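Local coordinates for protein KLLA0C04147p (PDB 5H2D) that binds ergosterol in the OSBP-related lipid-binding domain of yeast Osh1 and probably transfers sterol between membranes, at residues A[70-73]-A[74-78]. Sequence-based numbering, arbitrary orientation.
Sequences TSLL and QRVAE. With ERG (ergosterol), chain B.
Gln74 lays its extended side chain alongside the backbone of Thr70 and Ser71, where OE1 lies 3.6 Å from CA of Thr70. Gln74 OE1 accepts from Ser71 N at 3.0 Å; the bond is nearly straight at 162°, with the donor tilted from the amide carbonyl plane. With CG anti to its own carbonyl carbon (chi1 -67°) and the chain extended beyond it, the amide reaches back to the start of the helix. Both amide ends have further partners, OE1 in Gln359 and NE2 in Asn338, which fix its rotation. Ser71 completes the exchange: its OG accepts from Leu73 N at 3.1 Å. Ser71 O in turn accepts from Arg75 N at 2.9 Å and, weakly, from Gln74 N.

Thr70 sends OG1 to the aliphatic part of Arg75, 3.5 Å from Arg75 CD, and this oxygen lies beyond the guanidinium edge, near its plane. Glu68 ties the two together, bonded to Thr70 OG1 and paired with Arg75 NH1, while NE of Arg75 meets Glu78 OE2 at 3.2 Å. Bends at chi2 and chi3 turn the guanidinium toward ergosterol, with NH1 3.7 Å from the sterol methyl C18. One turn apart, Leu72 CD1 and Val76 CG2 lie in loose apolar contact, and Leu72 CD1 also rests 3.7 Å from C6 of the sterol. On the strand side, Leu73 and Ala77 pack against strands 128-133 and 138-146. A Ser71-Gln74 capping box thus starts a short buried helix whose Leu72 and Arg75 line the ergosterol pocket of this OSBP-related domain.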
loop_
_atom_site.group_PDB
_atom_site.type_symbol
_atom_site.label_atom_id
_atom_site.label_comp_id
_atom_site.label_asym_id
_atom_site.label_seq_id
_atom_site.Cartn_x
_atom_site.Cartn_y
_atom_site.Cartn_z
ATOM N N THR A 70 11.453 -7.132 -0.537
ATOM C CA THR A 70 10.725 -5.973 -0.065
ATOM C C THR A 70 10.051 -6.375 1.230
ATOM O O THR A 70 9.844 -7.557 1.483
ATOM C CB THR A 70 9.653 -5.514 -1.052
ATOM O OG1 THR A 70 8.671 -6.553 -1.182
ATOM C CG2 THR A 70 10.272 -5.214 -2.426
ATOM N N SER A 71 9.698 -5.392 2.042
ATOM C CA SER A 71 8.948 -5.639 3.266
ATOM C C SER A 71 7.451 -5.494 3.010
ATOM O O SER A 71 7.029 -4.769 2.109
ATOM C CB SER A 71 9.383 -4.647 4.354
ATOM O OG SER A 71 8.691 -4.850 5.580
ATOM N N LEU A 72 6.637 -6.191 3.813
ATOM C CA LEU A 72 5.214 -5.856 3.812
ATOM C C LEU A 72 5.008 -4.349 4.003
ATOM O O LEU A 72 4.101 -3.754 3.402
ATOM C CB LEU A 72 4.475 -6.657 4.893
ATOM C CG LEU A 72 3.242 -7.458 4.454
ATOM C CD1 LEU A 72 2.149 -6.543 3.955
ATOM C CD2 LEU A 72 3.624 -8.483 3.394
ATOM N N LEU A 73 5.862 -3.702 4.813
ATOM C CA LEU A 73 5.747 -2.257 5.020
ATOM C C LEU A 73 5.907 -1.487 3.718
ATOM O O LEU A 73 5.283 -0.436 3.534
ATOM C CB LEU A 73 6.808 -1.778 6.020
ATOM C CG LEU A 73 6.801 -2.402 7.408
ATOM C CD1 LEU A 73 7.846 -1.736 8.322
ATOM C CD2 LEU A 73 5.412 -2.282 8.003
ATOM N N GLN A 74 6.755 -1.983 2.821
ATOM C CA GLN A 74 6.988 -1.322 1.548
ATOM C C GLN A 74 5.941 -1.703 0.509
ATOM O O GLN A 74 5.562 -0.859 -0.306
ATOM C CB GLN A 74 8.408 -1.653 1.078
ATOM C CG GLN A 74 9.458 -1.024 2.013
ATOM C CD GLN A 74 10.837 -1.603 1.841
ATOM O OE1 GLN A 74 10.994 -2.785 1.550
ATOM N NE2 GLN A 74 11.863 -0.769 2.044
ATOM N N ARG A 75 5.425 -2.941 0.541
ATOM C CA ARG A 75 4.315 -3.268 -0.352
ATOM C C ARG A 75 3.119 -2.371 -0.086
ATOM O O ARG A 75 2.408 -1.985 -1.022
ATOM C CB ARG A 75 3.904 -4.734 -0.193
ATOM C CG ARG A 75 4.962 -5.724 -0.630
ATOM C CD ARG A 75 5.461 -5.478 -2.056
ATOM N NE ARG A 75 4.426 -5.728 -3.060
ATOM C CZ ARG A 75 4.219 -6.905 -3.652
ATOM N NH1 ARG A 75 5.001 -7.946 -3.370
ATOM N NH2 ARG A 75 3.243 -7.020 -4.540
ATOM N N VAL A 76 2.864 -2.043 1.183
ATOM C CA VAL A 76 1.759 -1.139 1.494
ATOM C C VAL A 76 2.034 0.265 0.968
ATOM O O VAL A 76 1.109 0.962 0.531
ATOM C CB VAL A 76 1.490 -1.147 3.008
ATOM C CG1 VAL A 76 0.491 -0.071 3.372
ATOM C CG2 VAL A 76 0.972 -2.534 3.438
ATOM N N ALA A 77 3.301 0.698 0.959
ATOM C CA ALA A 77 3.628 1.990 0.361
ATOM C C ALA A 77 3.362 2.028 -1.139
ATOM O O ALA A 77 3.209 3.120 -1.701
ATOM C CB ALA A 77 5.093 2.342 0.637
ATOM N N GLU A 78 3.308 0.870 -1.811
ATOM C CA GLU A 78 2.966 0.872 -3.226
ATOM C C GLU A 78 1.527 1.318 -3.484
ATOM O O GLU A 78 1.169 1.533 -4.647
ATOM C CB GLU A 78 3.241 -0.516 -3.828
ATOM C CG GLU A 78 4.745 -0.855 -3.813
ATOM C CD GLU A 78 5.107 -2.168 -4.507
ATOM O OE1 GLU A 78 4.754 -2.363 -5.694
ATOM O OE2 GLU A 78 5.789 -3.004 -3.871
HETATM C C1 ERG B . -1.883 -6.138 -2.124
HETATM C C2 ERG B . -1.983 -4.617 -2.030
HETATM C C3 ERG B . -2.101 -4.263 -0.571
HETATM C C4 ERG B . -0.876 -4.761 0.198
HETATM C C5 ERG B . -0.615 -6.155 -0.028
HETATM C C6 ERG B . -0.049 -6.905 0.993
HETATM C C7 ERG B . 0.303 -8.256 0.840
HETATM C C8 ERG B . 0.106 -8.912 -0.379
HETATM C C9 ERG B . -0.667 -8.248 -1.377
HETATM C C10 ERG B . -0.690 -6.698 -1.338
HETATM C C11 ERG B . -0.443 -8.803 -2.848
HETATM C C12 ERG B . -0.270 -10.324 -2.898
HETATM C C13 ERG B . 0.860 -10.712 -1.922
HETATM C C14 ERG B . 0.328 -10.336 -0.520
HETATM C C15 ERG B . 1.355 -10.983 0.386
HETATM C C16 ERG B . 1.703 -12.320 -0.328
HETATM C C17 ERG B . 1.007 -12.223 -1.713
HETATM C C18 ERG B . 2.213 -10.056 -2.276
HETATM C C19 ERG B . 0.633 -6.210 -1.990
HETATM C C20 ERG B . 1.821 -13.033 -2.748
HETATM C C21 ERG B . 1.286 -12.950 -4.173
HETATM C C22 ERG B . 1.765 -14.481 -2.281
HETATM C C23 ERG B . 3.004 -15.174 -1.809
HETATM C C24 ERG B . 2.917 -16.617 -1.313
HETATM C C25 ERG B . 4.127 -17.391 -1.855
HETATM C C26 ERG B . 4.060 -17.380 -3.386
HETATM C C27 ERG B . 4.136 -18.859 -1.400
HETATM C C28 ERG B . 2.927 -16.558 0.202
HETATM O O1 ERG B . -2.250 -2.808 -0.406
#